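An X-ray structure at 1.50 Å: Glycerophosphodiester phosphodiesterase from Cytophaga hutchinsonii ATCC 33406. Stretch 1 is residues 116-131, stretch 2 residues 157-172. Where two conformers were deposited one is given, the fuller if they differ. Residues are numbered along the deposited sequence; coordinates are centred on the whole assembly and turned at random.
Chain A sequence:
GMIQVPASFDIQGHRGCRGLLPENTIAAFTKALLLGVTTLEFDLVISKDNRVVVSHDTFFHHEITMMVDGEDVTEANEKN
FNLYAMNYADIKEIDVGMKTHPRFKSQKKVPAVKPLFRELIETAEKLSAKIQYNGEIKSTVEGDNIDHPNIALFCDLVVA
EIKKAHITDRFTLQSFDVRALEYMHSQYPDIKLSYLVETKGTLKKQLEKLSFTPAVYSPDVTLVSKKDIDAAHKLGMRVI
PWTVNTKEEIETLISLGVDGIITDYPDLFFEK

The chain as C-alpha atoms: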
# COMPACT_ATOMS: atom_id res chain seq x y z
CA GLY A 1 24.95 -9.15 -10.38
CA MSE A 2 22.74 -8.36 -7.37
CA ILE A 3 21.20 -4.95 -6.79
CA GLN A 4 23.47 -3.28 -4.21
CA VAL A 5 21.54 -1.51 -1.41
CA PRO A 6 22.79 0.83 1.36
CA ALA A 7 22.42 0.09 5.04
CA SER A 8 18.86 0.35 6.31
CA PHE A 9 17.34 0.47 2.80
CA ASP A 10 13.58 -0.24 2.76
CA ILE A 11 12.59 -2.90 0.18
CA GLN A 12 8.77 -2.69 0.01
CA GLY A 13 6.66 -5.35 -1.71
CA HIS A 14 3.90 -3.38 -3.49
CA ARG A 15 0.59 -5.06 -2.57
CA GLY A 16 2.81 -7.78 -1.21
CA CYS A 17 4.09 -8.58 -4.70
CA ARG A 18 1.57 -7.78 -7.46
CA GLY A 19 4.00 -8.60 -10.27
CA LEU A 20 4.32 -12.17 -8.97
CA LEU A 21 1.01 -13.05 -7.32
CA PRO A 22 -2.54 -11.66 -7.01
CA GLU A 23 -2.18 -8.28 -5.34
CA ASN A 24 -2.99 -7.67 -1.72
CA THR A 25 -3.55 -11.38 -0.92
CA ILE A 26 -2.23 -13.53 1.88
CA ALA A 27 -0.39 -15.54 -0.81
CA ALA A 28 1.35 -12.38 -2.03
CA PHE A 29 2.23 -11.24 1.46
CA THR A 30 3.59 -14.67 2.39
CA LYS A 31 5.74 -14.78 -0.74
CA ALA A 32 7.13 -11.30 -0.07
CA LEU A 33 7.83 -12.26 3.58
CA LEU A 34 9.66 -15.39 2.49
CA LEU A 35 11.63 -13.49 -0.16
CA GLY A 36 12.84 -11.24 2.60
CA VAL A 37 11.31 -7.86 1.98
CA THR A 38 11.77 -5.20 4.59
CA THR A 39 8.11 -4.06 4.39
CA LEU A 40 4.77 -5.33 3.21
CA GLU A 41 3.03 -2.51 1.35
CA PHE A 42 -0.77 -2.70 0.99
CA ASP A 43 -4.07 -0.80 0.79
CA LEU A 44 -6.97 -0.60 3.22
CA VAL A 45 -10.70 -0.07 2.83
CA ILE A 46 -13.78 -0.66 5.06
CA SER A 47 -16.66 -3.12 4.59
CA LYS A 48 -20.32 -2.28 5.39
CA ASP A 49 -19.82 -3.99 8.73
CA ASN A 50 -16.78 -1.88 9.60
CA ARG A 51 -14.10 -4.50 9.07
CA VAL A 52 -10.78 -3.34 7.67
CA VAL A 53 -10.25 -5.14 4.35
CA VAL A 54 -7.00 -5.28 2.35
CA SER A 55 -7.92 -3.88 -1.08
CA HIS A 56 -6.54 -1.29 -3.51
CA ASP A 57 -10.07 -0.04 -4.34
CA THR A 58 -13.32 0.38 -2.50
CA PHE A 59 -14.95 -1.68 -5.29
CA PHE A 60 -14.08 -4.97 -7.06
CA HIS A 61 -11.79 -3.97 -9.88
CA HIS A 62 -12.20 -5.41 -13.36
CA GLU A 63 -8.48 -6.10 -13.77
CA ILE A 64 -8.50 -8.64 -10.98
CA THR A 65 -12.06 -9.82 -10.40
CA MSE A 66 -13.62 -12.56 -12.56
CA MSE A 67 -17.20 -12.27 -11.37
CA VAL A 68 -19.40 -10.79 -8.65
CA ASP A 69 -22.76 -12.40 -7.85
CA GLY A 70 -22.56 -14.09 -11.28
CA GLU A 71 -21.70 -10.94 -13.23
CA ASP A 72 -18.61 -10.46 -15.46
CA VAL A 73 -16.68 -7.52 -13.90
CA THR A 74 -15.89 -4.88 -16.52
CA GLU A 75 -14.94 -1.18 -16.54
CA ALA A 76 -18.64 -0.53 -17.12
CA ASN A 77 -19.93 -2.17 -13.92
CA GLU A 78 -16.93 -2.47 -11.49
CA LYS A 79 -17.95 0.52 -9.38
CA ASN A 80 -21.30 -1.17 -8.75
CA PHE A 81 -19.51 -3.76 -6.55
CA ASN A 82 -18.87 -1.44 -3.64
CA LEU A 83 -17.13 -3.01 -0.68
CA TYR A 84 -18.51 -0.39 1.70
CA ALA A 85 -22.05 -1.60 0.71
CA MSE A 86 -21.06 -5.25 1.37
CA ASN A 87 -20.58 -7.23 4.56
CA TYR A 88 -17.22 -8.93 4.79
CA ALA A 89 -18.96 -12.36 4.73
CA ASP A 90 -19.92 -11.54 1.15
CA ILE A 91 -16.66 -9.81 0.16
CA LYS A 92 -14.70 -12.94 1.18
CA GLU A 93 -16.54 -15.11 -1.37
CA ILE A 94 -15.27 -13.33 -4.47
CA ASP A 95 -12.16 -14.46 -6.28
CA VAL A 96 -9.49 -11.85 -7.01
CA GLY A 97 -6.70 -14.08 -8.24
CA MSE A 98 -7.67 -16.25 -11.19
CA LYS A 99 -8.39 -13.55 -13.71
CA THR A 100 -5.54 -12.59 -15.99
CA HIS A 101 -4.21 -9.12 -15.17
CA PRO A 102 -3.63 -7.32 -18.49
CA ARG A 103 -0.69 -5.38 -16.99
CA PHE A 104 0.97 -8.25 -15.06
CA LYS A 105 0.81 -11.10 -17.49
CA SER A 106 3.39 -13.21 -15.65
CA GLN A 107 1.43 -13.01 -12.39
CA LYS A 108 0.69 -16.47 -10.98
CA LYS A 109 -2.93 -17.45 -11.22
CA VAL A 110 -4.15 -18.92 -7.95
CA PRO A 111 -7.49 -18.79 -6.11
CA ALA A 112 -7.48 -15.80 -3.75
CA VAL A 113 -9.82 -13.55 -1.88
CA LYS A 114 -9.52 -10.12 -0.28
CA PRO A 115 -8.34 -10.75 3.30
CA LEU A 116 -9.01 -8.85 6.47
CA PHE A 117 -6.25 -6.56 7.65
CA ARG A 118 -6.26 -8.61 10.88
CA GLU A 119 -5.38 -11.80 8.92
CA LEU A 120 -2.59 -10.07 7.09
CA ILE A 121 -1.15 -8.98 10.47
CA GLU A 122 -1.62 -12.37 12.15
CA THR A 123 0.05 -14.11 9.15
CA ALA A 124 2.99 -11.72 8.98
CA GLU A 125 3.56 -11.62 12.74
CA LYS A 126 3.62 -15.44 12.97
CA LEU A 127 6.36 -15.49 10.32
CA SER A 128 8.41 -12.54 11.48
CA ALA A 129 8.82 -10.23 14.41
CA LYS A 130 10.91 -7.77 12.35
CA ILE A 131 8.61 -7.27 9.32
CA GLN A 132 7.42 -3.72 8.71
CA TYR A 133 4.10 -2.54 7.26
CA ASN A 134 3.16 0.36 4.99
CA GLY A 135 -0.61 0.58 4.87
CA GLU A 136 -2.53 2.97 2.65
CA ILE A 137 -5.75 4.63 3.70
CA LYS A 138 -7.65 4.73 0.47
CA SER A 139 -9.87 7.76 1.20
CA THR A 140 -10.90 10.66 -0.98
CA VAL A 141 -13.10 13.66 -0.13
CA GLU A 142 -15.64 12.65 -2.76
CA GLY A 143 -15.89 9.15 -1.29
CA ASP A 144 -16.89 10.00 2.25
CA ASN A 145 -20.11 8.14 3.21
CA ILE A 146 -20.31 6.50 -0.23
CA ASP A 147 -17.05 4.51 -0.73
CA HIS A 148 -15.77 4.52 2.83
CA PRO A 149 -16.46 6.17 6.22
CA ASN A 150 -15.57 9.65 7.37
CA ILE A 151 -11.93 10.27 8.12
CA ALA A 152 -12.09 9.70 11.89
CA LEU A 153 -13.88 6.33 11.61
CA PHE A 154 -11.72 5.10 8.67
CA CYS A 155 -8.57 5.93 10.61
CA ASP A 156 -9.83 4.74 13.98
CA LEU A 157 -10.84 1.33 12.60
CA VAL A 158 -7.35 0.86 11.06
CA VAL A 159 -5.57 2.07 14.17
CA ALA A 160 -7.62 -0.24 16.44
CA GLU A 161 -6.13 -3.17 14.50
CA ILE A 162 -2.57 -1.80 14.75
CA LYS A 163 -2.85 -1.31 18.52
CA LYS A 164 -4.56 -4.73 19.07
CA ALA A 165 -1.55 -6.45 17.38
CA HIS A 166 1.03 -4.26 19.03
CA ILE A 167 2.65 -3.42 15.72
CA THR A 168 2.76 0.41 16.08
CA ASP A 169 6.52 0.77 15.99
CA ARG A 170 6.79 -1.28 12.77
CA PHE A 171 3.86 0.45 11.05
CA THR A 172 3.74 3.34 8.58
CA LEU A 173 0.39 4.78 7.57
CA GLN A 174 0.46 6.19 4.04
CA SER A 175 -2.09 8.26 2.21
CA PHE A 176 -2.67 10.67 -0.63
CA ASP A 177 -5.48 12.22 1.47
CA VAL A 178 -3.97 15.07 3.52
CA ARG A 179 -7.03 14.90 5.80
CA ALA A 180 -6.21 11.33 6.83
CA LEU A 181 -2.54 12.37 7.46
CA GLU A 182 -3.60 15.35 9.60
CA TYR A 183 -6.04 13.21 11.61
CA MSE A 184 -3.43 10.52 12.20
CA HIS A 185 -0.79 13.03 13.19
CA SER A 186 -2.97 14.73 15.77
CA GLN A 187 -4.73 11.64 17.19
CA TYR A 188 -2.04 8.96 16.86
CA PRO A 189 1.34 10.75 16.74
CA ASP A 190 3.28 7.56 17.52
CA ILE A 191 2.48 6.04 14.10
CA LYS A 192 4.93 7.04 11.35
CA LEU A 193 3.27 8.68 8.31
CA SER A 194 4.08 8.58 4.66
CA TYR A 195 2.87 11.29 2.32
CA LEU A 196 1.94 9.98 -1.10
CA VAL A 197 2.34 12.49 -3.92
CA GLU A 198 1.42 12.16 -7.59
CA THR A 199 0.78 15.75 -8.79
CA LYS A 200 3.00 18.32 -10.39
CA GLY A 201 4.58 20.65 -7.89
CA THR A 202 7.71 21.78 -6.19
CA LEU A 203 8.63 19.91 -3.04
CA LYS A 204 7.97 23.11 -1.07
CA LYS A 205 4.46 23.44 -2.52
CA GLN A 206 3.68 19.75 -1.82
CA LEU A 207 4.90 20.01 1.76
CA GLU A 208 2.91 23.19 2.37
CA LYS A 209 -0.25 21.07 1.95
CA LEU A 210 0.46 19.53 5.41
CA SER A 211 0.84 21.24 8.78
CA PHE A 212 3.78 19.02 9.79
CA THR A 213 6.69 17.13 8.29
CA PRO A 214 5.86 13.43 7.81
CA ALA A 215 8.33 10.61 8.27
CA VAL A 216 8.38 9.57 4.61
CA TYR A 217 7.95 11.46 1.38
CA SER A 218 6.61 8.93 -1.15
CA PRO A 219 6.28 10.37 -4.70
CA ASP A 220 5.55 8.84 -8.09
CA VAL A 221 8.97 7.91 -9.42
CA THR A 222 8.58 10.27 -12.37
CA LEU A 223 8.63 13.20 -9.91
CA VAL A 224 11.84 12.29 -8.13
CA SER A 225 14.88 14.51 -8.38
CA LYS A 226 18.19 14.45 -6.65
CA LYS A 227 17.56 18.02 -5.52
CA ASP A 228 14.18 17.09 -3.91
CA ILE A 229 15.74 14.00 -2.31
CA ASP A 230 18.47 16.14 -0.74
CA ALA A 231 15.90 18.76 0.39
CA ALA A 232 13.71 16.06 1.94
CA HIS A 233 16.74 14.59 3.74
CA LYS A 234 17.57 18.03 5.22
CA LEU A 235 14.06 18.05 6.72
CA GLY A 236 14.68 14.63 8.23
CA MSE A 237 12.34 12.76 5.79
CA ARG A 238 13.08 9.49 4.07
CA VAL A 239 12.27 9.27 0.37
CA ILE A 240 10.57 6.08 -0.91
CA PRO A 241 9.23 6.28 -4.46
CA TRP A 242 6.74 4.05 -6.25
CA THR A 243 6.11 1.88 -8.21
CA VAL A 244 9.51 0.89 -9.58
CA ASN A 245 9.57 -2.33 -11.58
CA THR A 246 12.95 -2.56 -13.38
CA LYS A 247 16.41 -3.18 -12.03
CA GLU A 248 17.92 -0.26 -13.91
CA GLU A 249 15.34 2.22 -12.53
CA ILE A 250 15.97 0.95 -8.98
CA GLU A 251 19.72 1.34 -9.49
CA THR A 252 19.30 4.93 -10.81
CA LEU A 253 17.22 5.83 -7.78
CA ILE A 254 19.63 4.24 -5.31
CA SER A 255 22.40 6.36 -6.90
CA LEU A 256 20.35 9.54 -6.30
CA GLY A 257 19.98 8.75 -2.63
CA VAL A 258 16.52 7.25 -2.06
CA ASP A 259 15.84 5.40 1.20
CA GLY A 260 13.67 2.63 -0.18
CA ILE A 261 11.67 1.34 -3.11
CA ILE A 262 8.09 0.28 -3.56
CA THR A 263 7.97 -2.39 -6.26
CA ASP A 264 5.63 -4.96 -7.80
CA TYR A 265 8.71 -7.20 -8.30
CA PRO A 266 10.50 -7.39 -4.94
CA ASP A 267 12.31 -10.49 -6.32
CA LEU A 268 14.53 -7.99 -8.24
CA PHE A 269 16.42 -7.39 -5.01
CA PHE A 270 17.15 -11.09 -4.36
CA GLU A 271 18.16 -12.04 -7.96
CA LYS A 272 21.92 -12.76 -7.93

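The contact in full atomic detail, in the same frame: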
# COMPACT_ATOMS: atom_id res chain seq x y z
N LEU A 116 -8.99 -9.85 5.45
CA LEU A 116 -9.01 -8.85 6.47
C LEU A 116 -7.57 -8.40 6.77
O LEU A 116 -6.57 -9.18 6.79
CB LEU A 116 -9.62 -9.41 7.75
CG LEU A 116 -11.09 -9.79 7.67
CD1 LEU A 116 -11.47 -10.67 8.85
CD2 LEU A 116 -11.95 -8.54 7.64
N PHE A 117 -7.47 -7.12 7.14
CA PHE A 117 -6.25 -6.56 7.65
C PHE A 117 -5.71 -7.40 8.84
O PHE A 117 -4.53 -7.70 8.95
CB PHE A 117 -6.51 -5.10 8.09
CG PHE A 117 -5.33 -4.31 8.62
CD1 PHE A 117 -4.03 -4.44 8.19
CD2 PHE A 117 -5.58 -3.30 9.56
CE1 PHE A 117 -3.02 -3.62 8.70
CE2 PHE A 117 -4.58 -2.46 10.04
CZ PHE A 117 -3.31 -2.64 9.63
N ARG A 118 -6.62 -7.79 9.73
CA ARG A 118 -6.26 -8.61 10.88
C ARG A 118 -5.57 -9.91 10.44
O ARG A 118 -4.64 -10.33 11.10
CB ARG A 118 -7.49 -8.91 11.74
CG ARG A 118 -7.12 -9.56 13.08
CD ARG A 118 -8.40 -9.77 13.85
NE ARG A 118 -8.91 -8.49 14.34
CZ ARG A 118 -10.02 -8.33 15.05
NH1 ARG A 118 -10.76 -9.39 15.44
NH2 ARG A 118 -10.38 -7.11 15.40
N GLU A 119 -6.02 -10.55 9.36
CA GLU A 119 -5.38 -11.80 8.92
C GLU A 119 -4.00 -11.53 8.40
O GLU A 119 -3.04 -12.24 8.71
CB GLU A 119 -6.18 -12.52 7.86
CG GLU A 119 -5.53 -13.85 7.46
CD GLU A 119 -6.32 -14.67 6.47
OE1 GLU A 119 -7.36 -14.18 5.97
OE2 GLU A 119 -5.87 -15.82 6.19
N LEU A 120 -3.88 -10.49 7.57
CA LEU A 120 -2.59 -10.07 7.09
C LEU A 120 -1.61 -9.92 8.26
O LEU A 120 -0.51 -10.48 8.27
CB LEU A 120 -2.71 -8.76 6.28
CG LEU A 120 -1.44 -7.91 6.21
CD1 LEU A 120 -0.23 -8.65 5.65
CD2 LEU A 120 -1.74 -6.66 5.38
N ILE A 121 -2.02 -9.19 9.30
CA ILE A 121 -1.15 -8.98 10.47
C ILE A 121 -0.79 -10.33 11.16
O ILE A 121 0.39 -10.58 11.48
CB ILE A 121 -1.79 -8.05 11.51
CG1 ILE A 121 -2.00 -6.64 10.95
CG2 ILE A 121 -0.87 -7.94 12.77
CD1 ILE A 121 -2.99 -5.77 11.78
N GLU A 122 -1.82 -11.14 11.37
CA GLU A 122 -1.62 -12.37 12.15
C GLU A 122 -0.75 -13.36 11.35
O GLU A 122 0.02 -14.11 11.95
CB GLU A 122 -2.96 -12.92 12.70
CG GLU A 122 -3.55 -12.00 13.83
CD GLU A 122 -4.98 -12.39 14.29
OE1 GLU A 122 -5.46 -13.45 13.84
OE2 GLU A 122 -5.61 -11.62 15.06
N THR A 123 -0.83 -13.33 10.02
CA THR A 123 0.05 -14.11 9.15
C THR A 123 1.48 -13.60 9.22
O THR A 123 2.43 -14.38 9.41
CB THR A 123 -0.43 -14.09 7.65
OG1 THR A 123 -1.73 -14.68 7.57
CG2 THR A 123 0.56 -14.80 6.69
N ALA A 124 1.69 -12.31 9.01
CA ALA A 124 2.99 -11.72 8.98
C ALA A 124 3.69 -11.86 10.34
O ALA A 124 4.87 -12.16 10.39
CB ALA A 124 2.90 -10.25 8.54
N GLU A 125 2.97 -11.56 11.42
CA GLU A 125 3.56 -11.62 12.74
C GLU A 125 3.98 -13.04 13.11
O GLU A 125 4.94 -13.19 13.86
CB GLU A 125 2.61 -11.08 13.80
CG GLU A 125 2.42 -9.57 13.67
CD GLU A 125 3.71 -8.80 13.86
OE1 GLU A 125 4.26 -8.82 15.00
OE2 GLU A 125 4.23 -8.14 12.90
N LYS A 126 3.21 -14.03 12.67
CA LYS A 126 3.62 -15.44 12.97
C LYS A 126 4.95 -15.75 12.29
O LYS A 126 5.79 -16.53 12.81
CB LYS A 126 2.56 -16.42 12.47
CG LYS A 126 2.91 -17.90 12.70
N LEU A 127 5.17 -15.19 11.11
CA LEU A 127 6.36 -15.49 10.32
C LEU A 127 7.55 -14.63 10.71
O LEU A 127 8.68 -15.07 10.54
CB LEU A 127 6.09 -15.31 8.85
CG LEU A 127 5.12 -16.35 8.25
CD1 LEU A 127 4.62 -16.01 6.80
CD2 LEU A 127 5.85 -17.75 8.28
N SER A 128 7.31 -13.41 11.20
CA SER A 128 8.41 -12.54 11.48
C SER A 128 8.06 -11.52 12.56
O SER A 128 6.97 -10.92 12.57
CB SER A 128 8.79 -11.80 10.20
OG SER A 128 9.70 -10.75 10.47
N ALA A 129 8.99 -11.30 13.46
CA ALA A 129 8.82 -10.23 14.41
C ALA A 129 9.49 -8.95 13.94
O ALA A 129 9.36 -7.95 14.61
CB ALA A 129 9.41 -10.64 15.80
N LYS A 130 10.22 -8.97 12.82
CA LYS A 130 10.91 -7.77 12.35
C LYS A 130 10.25 -7.11 11.11
O LYS A 130 10.61 -6.01 10.75
CB LYS A 130 12.37 -8.09 12.04
CG LYS A 130 13.22 -8.48 13.32
N ILE A 131 9.29 -7.80 10.52
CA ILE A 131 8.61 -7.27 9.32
C ILE A 131 8.00 -5.89 9.63
O ILE A 131 7.46 -5.64 10.70
CB ILE A 131 7.53 -8.24 8.77
CG1 ILE A 131 7.00 -7.81 7.39
CG2 ILE A 131 6.37 -8.41 9.79
CD1 ILE A 131 8.02 -7.87 6.27
N LEU A 157 -10.70 2.78 12.82
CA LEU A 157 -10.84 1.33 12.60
C LEU A 157 -9.48 0.70 12.25
O LEU A 157 -9.13 -0.39 12.75
CB LEU A 157 -11.81 1.02 11.49
CG LEU A 157 -13.27 1.31 11.82
CD1 LEU A 157 -14.14 1.28 10.58
CD2 LEU A 157 -13.85 0.34 12.93
N VAL A 158 -8.70 1.37 11.41
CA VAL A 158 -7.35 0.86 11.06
C VAL A 158 -6.47 0.83 12.28
O VAL A 158 -5.75 -0.16 12.52
CB VAL A 158 -6.73 1.72 9.90
CG1 VAL A 158 -5.22 1.48 9.67
CG2 VAL A 158 -7.58 1.47 8.65
N VAL A 159 -6.46 1.94 13.03
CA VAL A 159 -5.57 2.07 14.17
C VAL A 159 -5.92 1.06 15.29
O VAL A 159 -4.99 0.54 15.93
CB VAL A 159 -5.50 3.52 14.66
CG1 VAL A 159 -4.77 3.57 16.02
CG2 VAL A 159 -4.82 4.40 13.60
N ALA A 160 -7.20 0.76 15.47
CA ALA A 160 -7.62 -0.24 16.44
C ALA A 160 -6.90 -1.56 16.14
O ALA A 160 -6.45 -2.26 17.07
CB ALA A 160 -9.13 -0.43 16.45
N GLU A 161 -6.76 -1.90 14.87
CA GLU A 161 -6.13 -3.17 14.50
C GLU A 161 -4.61 -3.16 14.73
O GLU A 161 -4.04 -4.17 15.12
CB GLU A 161 -6.50 -3.54 13.06
CG GLU A 161 -7.98 -3.75 12.84
CD GLU A 161 -8.57 -4.81 13.78
OE1 GLU A 161 -8.00 -5.91 13.85
OE2 GLU A 161 -9.59 -4.52 14.45
N ILE A 162 -3.96 -2.02 14.47
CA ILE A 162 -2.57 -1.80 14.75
C ILE A 162 -2.26 -1.94 16.24
O ILE A 162 -1.33 -2.61 16.61
CB ILE A 162 -2.09 -0.38 14.21
CG1 ILE A 162 -2.18 -0.38 12.66
CG2 ILE A 162 -0.68 0.00 14.68
CD1 ILE A 162 -2.11 1.03 12.05
N LYS A 163 -3.05 -1.29 17.06
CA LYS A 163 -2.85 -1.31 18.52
C LYS A 163 -3.13 -2.72 19.09
O LYS A 163 -2.37 -3.21 19.92
CB LYS A 163 -3.76 -0.26 19.17
CG LYS A 163 -3.32 1.18 18.89
CD LYS A 163 -4.22 2.21 19.62
CE LYS A 163 -3.74 3.68 19.48
NZ LYS A 163 -2.40 3.97 20.03
N LYS A 164 -4.19 -3.36 18.61
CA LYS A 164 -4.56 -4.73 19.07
C LYS A 164 -3.37 -5.69 18.89
O LYS A 164 -3.11 -6.57 19.73
CB LYS A 164 -5.81 -5.23 18.35
CG LYS A 164 -6.32 -6.61 18.77
CD LYS A 164 -7.52 -7.07 17.96
CE LYS A 164 -7.88 -8.54 18.31
NZ LYS A 164 -6.73 -9.48 18.08
N ALA A 165 -2.67 -5.56 17.75
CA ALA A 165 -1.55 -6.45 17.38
C ALA A 165 -0.21 -6.00 17.90
O ALA A 165 0.82 -6.65 17.65
CB ALA A 165 -1.49 -6.58 15.83
N HIS A 166 -0.18 -4.82 18.53
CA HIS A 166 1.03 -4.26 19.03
C HIS A 166 2.12 -4.10 17.98
O HIS A 166 3.30 -4.32 18.23
CB HIS A 166 1.55 -5.12 20.22
CG HIS A 166 0.54 -5.22 21.32
ND1 HIS A 166 0.46 -4.27 22.32
CD2 HIS A 166 -0.49 -6.07 21.52
CE1 HIS A 166 -0.54 -4.58 23.13
NE2 HIS A 166 -1.14 -5.65 22.65
N ILE A 167 1.70 -3.62 16.81
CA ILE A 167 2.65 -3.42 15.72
C ILE A 167 2.97 -1.92 15.40
O ILE A 167 3.66 -1.62 14.44
CB ILE A 167 2.22 -4.15 14.41
CG1 ILE A 167 0.89 -3.59 13.88
CG2 ILE A 167 2.16 -5.69 14.61
CD1 ILE A 167 0.49 -4.17 12.54
N THR A 168 2.55 -1.02 16.27
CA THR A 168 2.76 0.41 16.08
C THR A 168 4.15 0.81 15.64
O THR A 168 4.28 1.58 14.70
CB THR A 168 2.42 1.17 17.40
OG1 THR A 168 1.06 0.89 17.71
CG2 THR A 168 2.73 2.67 17.30
N ASP A 169 5.19 0.29 16.28
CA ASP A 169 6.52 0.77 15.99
C ASP A 169 7.11 0.22 14.70
O ASP A 169 8.18 0.63 14.31
CB ASP A 169 7.48 0.53 17.16
CG ASP A 169 7.10 1.32 18.40
OD1 ASP A 169 6.44 2.40 18.27
OD2 ASP A 169 7.48 0.88 19.49
N ARG A 170 6.39 -0.72 14.07
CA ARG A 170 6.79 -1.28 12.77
C ARG A 170 5.79 -0.92 11.66
O ARG A 170 5.79 -1.54 10.62
CB ARG A 170 6.98 -2.81 12.87
CG ARG A 170 8.28 -3.13 13.56
CD ARG A 170 8.55 -4.60 13.73
NE ARG A 170 7.66 -5.20 14.69
CZ ARG A 170 6.72 -6.11 14.45
NH1 ARG A 170 6.50 -6.62 13.24
NH2 ARG A 170 6.00 -6.58 15.45
N PHE A 171 4.95 0.08 11.93
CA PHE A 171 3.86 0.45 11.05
C PHE A 171 4.04 1.85 10.51
O PHE A 171 4.32 2.80 11.26
CB PHE A 171 2.50 0.39 11.75
CG PHE A 171 1.39 0.13 10.76
CD1 PHE A 171 0.83 1.20 10.05
CD2 PHE A 171 0.96 -1.16 10.47
CE1 PHE A 171 -0.15 0.93 9.04
CE2 PHE A 171 -0.01 -1.37 9.52
CZ PHE A 171 -0.55 -0.35 8.83
N THR A 172 3.89 2.01 9.19
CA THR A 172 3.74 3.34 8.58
C THR A 172 2.41 3.43 7.92
O THR A 172 2.01 2.49 7.24
CB THR A 172 4.85 3.58 7.50
OG1 THR A 172 6.13 3.40 8.13
CG2 THR A 172 4.75 4.97 6.88
O HOH W 1 -4.76 -9.04 16.13
O HOH W 2 2.70 -8.89 17.31

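The guanidinium of Arg170 is held by the end of a helix and the turn that follows it, an example of one side chain bonding to both a helix residue and the backbone of the loop beyond. Two of its nitrogens pair with the two carboxylate oxygens of Glu125 in a nearly straight, two-pronged salt bridge: NH1 of Arg170 lies 2.8 Å from OE2 of Glu125, and NH2 of Arg170 lies 2.9 Å from OE1 of Glu125. The same NH1 of Arg170 donates a second hydrogen bond, 2.9 Å long, to the backbone O of Ile131. Both partners sit near the plane of the guanidinium, where its N-H groups point. The carbonyl of Ala129 takes a different place, over one face, with its O 3.2 Å from CZ of Arg170; its proximity to NE and NH1 is not hydrogen bonding, because the angles are poor. The turn is also braced from within, since OG of Ser128 accepts from the backbone N of both Lys130 and Ile131.

A second arginine–glutamate pair repeats the principle with the charges exchanged between the stretches. Helix 117-127 and the helix carrying Glu161 run in nearly the same direction, 23° apart, with axes 10.4 Å apart at closest approach. Arg118 points its CA-to-CB bond sideways, yet the end of its side chain comes nearer and brings NE to 2.8 Å from OE1 of Glu161 and NH2 to 2.9 Å from OE2 of Glu161. A further bond from NH2 of Arg118 to OE1 of Glu161, at 3.1 Å, is weak. CD of Lys164 lies over one face of this guanidinium, 3.8 Å from NH2 of Arg118. Glu122 and Lys164 form a long salt bridge, OE2 of Glu122 to NZ of Lys164 at 3.9 Å, and a water joins the same two atoms by donating to the carboxylate and accepting from the ammonium group. Another water donates to both OE1 of Glu125 and the backbone O of Ala165.

Between these polar pairs lies an apolar seam. Phe117 directs its ring edge at the backbone O of Val158, CG1 of Ile162 and CE2 of Phe171; its CZ is 3.5 Å from CE2 of Phe171, and the two rings meet rim to rim with their planes at 70°. One turn along, Ile121 packs its CG2 3.4 Å from CB of Ala165 and its CG1 3.9 Å from CD1 of Ile167. Ile167 touches Glu125, CG2 of the isoleucine lying 3.6 Å from CD of the glutamate, so the seam continues into the carboxylate that holds Arg170.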